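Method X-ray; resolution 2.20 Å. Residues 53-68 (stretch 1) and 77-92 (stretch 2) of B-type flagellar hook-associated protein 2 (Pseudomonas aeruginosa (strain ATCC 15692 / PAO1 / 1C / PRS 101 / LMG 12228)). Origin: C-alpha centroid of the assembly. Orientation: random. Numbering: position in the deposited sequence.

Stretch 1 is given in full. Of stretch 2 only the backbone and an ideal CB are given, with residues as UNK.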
# COMPACT_ATOMS: atom_id res chain seq x y z
N ALA B 53 -23.25 -46.79 -42.85
CA ALA B 53 -23.42 -47.20 -41.46
C ALA B 53 -23.59 -48.71 -41.43
O ALA B 53 -24.29 -49.28 -42.27
CB ALA B 53 -24.61 -46.51 -40.82
N ILE B 54 -22.95 -49.35 -40.47
CA ILE B 54 -23.03 -50.80 -40.36
C ILE B 54 -24.02 -51.19 -39.27
O ILE B 54 -23.85 -50.84 -38.10
CB ILE B 54 -21.64 -51.41 -40.07
CG1 ILE B 54 -20.62 -50.87 -41.06
CG2 ILE B 54 -21.70 -52.92 -40.13
CD1 ILE B 54 -20.96 -51.16 -42.50
N ALA B 55 -25.07 -51.90 -39.66
CA ALA B 55 -26.08 -52.36 -38.72
C ALA B 55 -25.51 -53.43 -37.80
O ALA B 55 -24.77 -54.31 -38.24
CB ALA B 55 -27.30 -52.89 -39.46
N ASP B 56 -25.86 -53.34 -36.52
CA ASP B 56 -25.34 -54.23 -35.48
C ASP B 56 -23.82 -54.28 -35.53
O ASP B 56 -23.24 -55.33 -35.83
CB ASP B 56 -25.94 -55.63 -35.61
CG ASP B 56 -25.65 -56.51 -34.41
OD1 ASP B 56 -25.38 -55.96 -33.32
OD2 ASP B 56 -25.70 -57.75 -34.54
N PRO B 57 -23.15 -53.15 -35.26
CA PRO B 57 -21.69 -53.07 -35.36
C PRO B 57 -20.99 -53.90 -34.29
O PRO B 57 -19.79 -54.15 -34.39
CB PRO B 57 -21.41 -51.58 -35.17
CG PRO B 57 -22.53 -51.10 -34.33
CD PRO B 57 -23.74 -51.88 -34.78
N ALA B 58 -21.74 -54.31 -33.26
CA ALA B 58 -21.15 -55.00 -32.12
C ALA B 58 -20.87 -56.47 -32.44
O ALA B 58 -20.11 -57.13 -31.74
CB ALA B 58 -22.07 -54.90 -30.92
N ASN B 59 -21.48 -56.97 -33.51
CA ASN B 59 -21.27 -58.34 -33.93
C ASN B 59 -20.88 -58.42 -35.40
O ASN B 59 -20.84 -59.51 -35.98
CB ASN B 59 -22.52 -59.19 -33.68
CG ASN B 59 -22.82 -59.38 -32.20
OD1 ASN B 59 -21.91 -59.50 -31.38
ND2 ASN B 59 -24.10 -59.41 -31.86
N ALA B 60 -20.60 -57.28 -35.99
CA ALA B 60 -20.31 -57.24 -37.42
C ALA B 60 -18.84 -57.50 -37.72
O ALA B 60 -17.95 -56.90 -37.11
CB ALA B 60 -20.74 -55.89 -38.01
N LYS B 61 -18.60 -58.39 -38.67
CA LYS B 61 -17.25 -58.72 -39.11
C LYS B 61 -17.22 -58.68 -40.63
O LYS B 61 -18.10 -59.23 -41.29
CB LYS B 61 -16.80 -60.08 -38.59
CG LYS B 61 -16.95 -60.27 -37.09
CD LYS B 61 -15.80 -61.09 -36.52
CE LYS B 61 -14.48 -60.37 -36.73
NZ LYS B 61 -13.30 -61.15 -36.25
N PHE B 62 -16.21 -58.03 -41.18
CA PHE B 62 -16.16 -57.81 -42.62
C PHE B 62 -15.63 -59.00 -43.42
O PHE B 62 -14.77 -59.75 -42.95
CB PHE B 62 -15.30 -56.58 -42.92
CG PHE B 62 -15.92 -55.28 -42.46
CD1 PHE B 62 -17.07 -54.80 -43.07
CD2 PHE B 62 -15.35 -54.55 -41.43
CE1 PHE B 62 -17.64 -53.61 -42.66
CE2 PHE B 62 -15.92 -53.36 -41.02
CZ PHE B 62 -17.07 -52.89 -41.63
N ASN B 63 -16.17 -59.17 -44.62
CA ASN B 63 -15.64 -60.12 -45.60
C ASN B 63 -14.17 -59.86 -45.90
O ASN B 63 -13.67 -58.76 -45.65
CB ASN B 63 -16.45 -60.05 -46.90
CG ASN B 63 -17.84 -60.63 -46.75
OD1 ASN B 63 -18.13 -61.35 -45.80
ND2 ASN B 63 -18.71 -60.30 -47.70
N SER B 64 -13.49 -60.85 -46.46
CA SER B 64 -12.08 -60.70 -46.82
C SER B 64 -11.97 -59.82 -48.06
O SER B 64 -12.91 -59.72 -48.85
CB SER B 64 -11.44 -62.07 -47.06
OG SER B 64 -10.10 -61.95 -47.52
N GLY B 65 -10.83 -59.16 -48.23
CA GLY B 65 -10.60 -58.33 -49.40
C GLY B 65 -9.49 -57.30 -49.23
O GLY B 65 -8.58 -57.50 -48.43
N THR B 66 -9.58 -56.21 -49.99
CA THR B 66 -8.55 -55.17 -49.95
C THR B 66 -9.14 -53.75 -50.01
O THR B 66 -10.08 -53.49 -50.76
CB THR B 66 -7.54 -55.33 -51.12
OG1 THR B 66 -7.21 -56.72 -51.28
CG2 THR B 66 -6.27 -54.54 -50.85
N LEU B 67 -8.57 -52.84 -49.23
CA LEU B 67 -8.96 -51.43 -49.27
C LEU B 67 -7.86 -50.56 -49.87
O LEU B 67 -6.74 -50.52 -49.36
CB LEU B 67 -9.30 -50.90 -47.87
CG LEU B 67 -10.54 -51.40 -47.13
CD1 LEU B 67 -10.91 -50.41 -46.03
CD2 LEU B 67 -11.70 -51.63 -48.08
N ASN B 68 -8.17 -49.87 -50.96
CA ASN B 68 -7.23 -48.92 -51.54
C ASN B 68 -7.77 -47.51 -51.39
O ASN B 68 -8.74 -47.12 -52.03
CB ASN B 68 -6.96 -49.23 -53.02
CG ASN B 68 -6.21 -50.53 -53.21
OD1 ASN B 68 -5.01 -50.61 -52.97
ND2 ASN B 68 -6.92 -51.56 -53.65
N UNK B 77 -1.00 -47.06 -48.83
CA UNK B 77 -0.69 -48.49 -48.90
C UNK B 77 -1.96 -49.33 -49.01
O UNK B 77 -2.94 -49.02 -48.32
CB UNK B 77 0.11 -48.92 -47.67
N UNK B 78 -1.96 -50.34 -49.87
CA UNK B 78 -3.11 -51.22 -49.98
C UNK B 78 -3.35 -51.91 -48.64
O UNK B 78 -2.44 -52.49 -48.06
CB UNK B 78 -2.90 -52.25 -51.09
N UNK B 79 -4.59 -51.84 -48.16
CA UNK B 79 -4.93 -52.47 -46.89
C UNK B 79 -5.57 -53.83 -47.11
O UNK B 79 -6.62 -53.93 -47.75
CB UNK B 79 -5.87 -51.57 -46.08
N UNK B 80 -4.94 -54.86 -46.57
CA UNK B 80 -5.49 -56.21 -46.65
C UNK B 80 -6.37 -56.47 -45.44
O UNK B 80 -5.94 -56.31 -44.30
CB UNK B 80 -4.37 -57.25 -46.74
N UNK B 81 -7.62 -56.85 -45.70
CA UNK B 81 -8.56 -57.12 -44.62
C UNK B 81 -8.53 -58.61 -44.38
O UNK B 81 -8.82 -59.40 -45.27
CB UNK B 81 -9.97 -56.63 -44.95
N UNK B 82 -8.17 -59.00 -43.16
CA UNK B 82 -8.12 -60.41 -42.79
C UNK B 82 -8.84 -60.63 -41.47
O UNK B 82 -9.62 -59.79 -41.05
CB UNK B 82 -6.67 -60.90 -42.70
N UNK B 83 -8.58 -61.76 -40.82
CA UNK B 83 -9.29 -62.06 -39.58
C UNK B 83 -8.65 -61.42 -38.36
O UNK B 83 -9.08 -61.65 -37.24
CB UNK B 83 -9.37 -63.57 -39.38
N UNK B 84 -7.62 -60.61 -38.58
CA UNK B 84 -7.01 -59.85 -37.50
C UNK B 84 -7.53 -58.42 -37.42
O UNK B 84 -7.24 -57.70 -36.46
CB UNK B 84 -5.49 -59.84 -37.67
N UNK B 85 -8.29 -57.99 -38.43
CA UNK B 85 -8.71 -56.59 -38.50
C UNK B 85 -10.06 -56.35 -39.16
O UNK B 85 -10.42 -55.20 -39.44
CB UNK B 85 -7.65 -55.79 -39.25
N UNK B 86 -10.82 -57.41 -39.43
CA UNK B 86 -12.08 -57.25 -40.15
C UNK B 86 -13.23 -56.79 -39.26
O UNK B 86 -14.34 -57.30 -39.35
CB UNK B 86 -12.46 -58.57 -40.82
N UNK B 87 -12.95 -55.80 -38.41
CA UNK B 87 -13.98 -55.09 -37.68
C UNK B 87 -13.87 -53.60 -37.97
O UNK B 87 -12.90 -53.16 -38.58
CB UNK B 87 -13.87 -55.36 -36.18
N UNK B 88 -14.86 -52.83 -37.53
CA UNK B 88 -14.85 -51.38 -37.73
C UNK B 88 -13.64 -50.75 -37.05
O UNK B 88 -12.93 -49.94 -37.64
CB UNK B 88 -16.14 -50.76 -37.20
N UNK B 89 -13.43 -51.13 -35.79
CA UNK B 89 -12.30 -50.64 -35.01
C UNK B 89 -10.99 -51.15 -35.59
O UNK B 89 -9.93 -50.53 -35.42
CB UNK B 89 -12.43 -51.06 -33.55
N UNK B 90 -11.07 -52.29 -36.27
CA UNK B 90 -9.92 -52.89 -36.91
C UNK B 90 -9.52 -52.09 -38.14
O UNK B 90 -8.34 -51.91 -38.42
CB UNK B 90 -10.21 -54.34 -37.29
N UNK B 91 -10.52 -51.60 -38.87
CA UNK B 91 -10.26 -50.75 -40.02
C UNK B 91 -9.78 -49.37 -39.57
O UNK B 91 -8.93 -48.77 -40.21
CB UNK B 91 -11.52 -50.62 -40.89
N UNK B 92 -10.36 -48.87 -38.48
CA UNK B 92 -9.95 -47.60 -37.90
C UNK B 92 -8.45 -47.59 -37.57
O UNK B 92 -7.74 -46.65 -37.92
CB UNK B 92 -10.77 -47.31 -36.64

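Position 77 has its CB turned away from stretch 1. Its phi of -51° allows proline among many others. It is P77.

At position 78 the CB points sideways and sits 3.3 Å from N68 OD1 and 4.1 Å from T66 CG2. Space on this side is tight, so a small side chain fits easily. The residue is A78, whose CB makes both contacts.

Position 79 pairs with L67 in an antiparallel strand pair. The backbones bond both ways: L67 N to the O of 79 at 2.7 Å, and the N of 79 to L67 O at 2.8 Å. Its CB shares a sheet face with the L67 side chain, so an apolar, perhaps beta-branched residue suits. It is I79, with its CB 3.9 Å from L67 CB.

Position 80 faces the other side of the sheet, with T66. Its CB is 5.3 Å from T66 CG2, and little of stretch 1 crowds it. Polar or beta-branched residues would do. The residue is T80.

Position 81 returns to the face of L67, opposite G65. Its N gives a hydrogen bond to G65 O at 3.0 Å. F62 and L67 offer apolar surface. Valine, isoleucine or leucine would fit. It is V81: CG2 lies 4.2 Å from L67 CG, and CG1 4.5 Å from F62 CB.

Position 82 points away, and polar residues suit this loop: D82. Position 83 points sideways into open space, where many would do: S83. Position 84 points away and is equally free: S84. Position 85 also points away; a polar side chain could brace the loop. It is N85: OD1 accepts from D82 N at 2.7 Å, and ND2 donates to T80 O at 3.1 Å.

Position 86 points toward stretch 1. Its backbone O accepts from F62 N at 2.7 Å. The CB is 3.4 Å from F62 O, an acceptor, and the amine of K61 is near. A side chain with a donor suits, and an amide can serve both. It is N86. ND2 donates to F62 O at 3.1 Å, while OD1 takes a weak bond from K61 NZ at 3.2 Å.

Position 87 directly precedes a helix, and its CB points away. Serine, threonine, aspartate or asparagine could cap. T87 does so: OG1 accepts a weak bond from the N of 90 at 3.1 Å. Its CG2 packs 3.7 Å from K61 CE.

Position 88 has its CB 4.6 Å from F62 CE2, with I54 and P57 beyond. A long apolar side chain suits. It is L88: CD1 lies 3.5 Å from F62 CZ and 4.0 Å from I54 CG1, and CD2 4.4 Å from P57 CB.

Position 89 is out of reach; many helix-compatible residues would do. It is A89. At 90 a CB would clash with N85 O at 2.3 Å, so glycine fits: G90.

Position 91 points toward stretch 1; its CB is 5.2 Å from F62 CE2 and 5.2 Å from L67 CD1. A long, flexible apolar chain suits. M91 places CE 3.5 Å from L67 CD1 and CG 4.1 Å from F62 CE2.

Position 92 is out of reach and as free as 89. It is R92.

Stretch 2 (77-92) PAITVDSSNNTLAGMR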
# COMPACT_ATOMS: atom_id res chain seq x y z
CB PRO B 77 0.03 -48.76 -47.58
CG PRO B 77 0.68 -47.47 -47.25
CD PRO B 77 -0.22 -46.38 -47.78
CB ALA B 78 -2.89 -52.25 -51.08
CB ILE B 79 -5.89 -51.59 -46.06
CG1 ILE B 79 -5.22 -50.28 -45.64
CG2 ILE B 79 -6.38 -52.35 -44.83
CD1 ILE B 79 -6.07 -49.44 -44.73
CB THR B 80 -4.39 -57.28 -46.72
OG1 THR B 80 -3.62 -57.11 -47.92
CG2 THR B 80 -5.00 -58.68 -46.71
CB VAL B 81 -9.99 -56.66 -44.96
CG1 VAL B 81 -10.92 -56.95 -43.79
CG2 VAL B 81 -10.01 -55.19 -45.32
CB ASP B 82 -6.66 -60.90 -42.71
CG ASP B 82 -5.79 -59.99 -41.85
OD1 ASP B 82 -6.21 -59.60 -40.74
OD2 ASP B 82 -4.66 -59.67 -42.28
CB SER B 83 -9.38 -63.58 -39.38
OG SER B 83 -10.22 -64.17 -40.35
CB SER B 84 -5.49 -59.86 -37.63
OG SER B 84 -5.08 -59.27 -38.85
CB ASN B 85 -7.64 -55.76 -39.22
CG ASN B 85 -7.35 -56.26 -40.63
OD1 ASN B 85 -8.06 -57.11 -41.17
ND2 ASN B 85 -6.31 -55.71 -41.24
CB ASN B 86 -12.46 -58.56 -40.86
CG ASN B 86 -12.62 -59.71 -39.90
OD1 ASN B 86 -12.09 -59.69 -38.79
ND2 ASN B 86 -13.36 -60.73 -40.32
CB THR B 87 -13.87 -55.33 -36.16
OG1 THR B 87 -12.55 -55.00 -35.73
CG2 THR B 87 -14.15 -56.79 -35.83
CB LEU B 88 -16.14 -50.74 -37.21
CG LEU B 88 -17.35 -50.70 -38.15
CD1 LEU B 88 -17.97 -52.09 -38.30
CD2 LEU B 88 -18.38 -49.71 -37.67
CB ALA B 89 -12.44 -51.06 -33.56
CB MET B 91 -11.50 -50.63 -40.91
CG MET B 91 -12.09 -51.96 -41.37
SD MET B 91 -10.85 -53.17 -41.85
CE MET B 91 -10.07 -52.34 -43.22
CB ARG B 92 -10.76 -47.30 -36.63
CG ARG B 92 -10.05 -46.36 -35.66
CD ARG B 92 -10.91 -46.01 -34.46
NE ARG B 92 -11.27 -47.18 -33.65
CZ ARG B 92 -10.54 -47.63 -32.64
NH1 ARG B 92 -9.41 -47.03 -32.31
NH2 ARG B 92 -10.94 -48.69 -31.96
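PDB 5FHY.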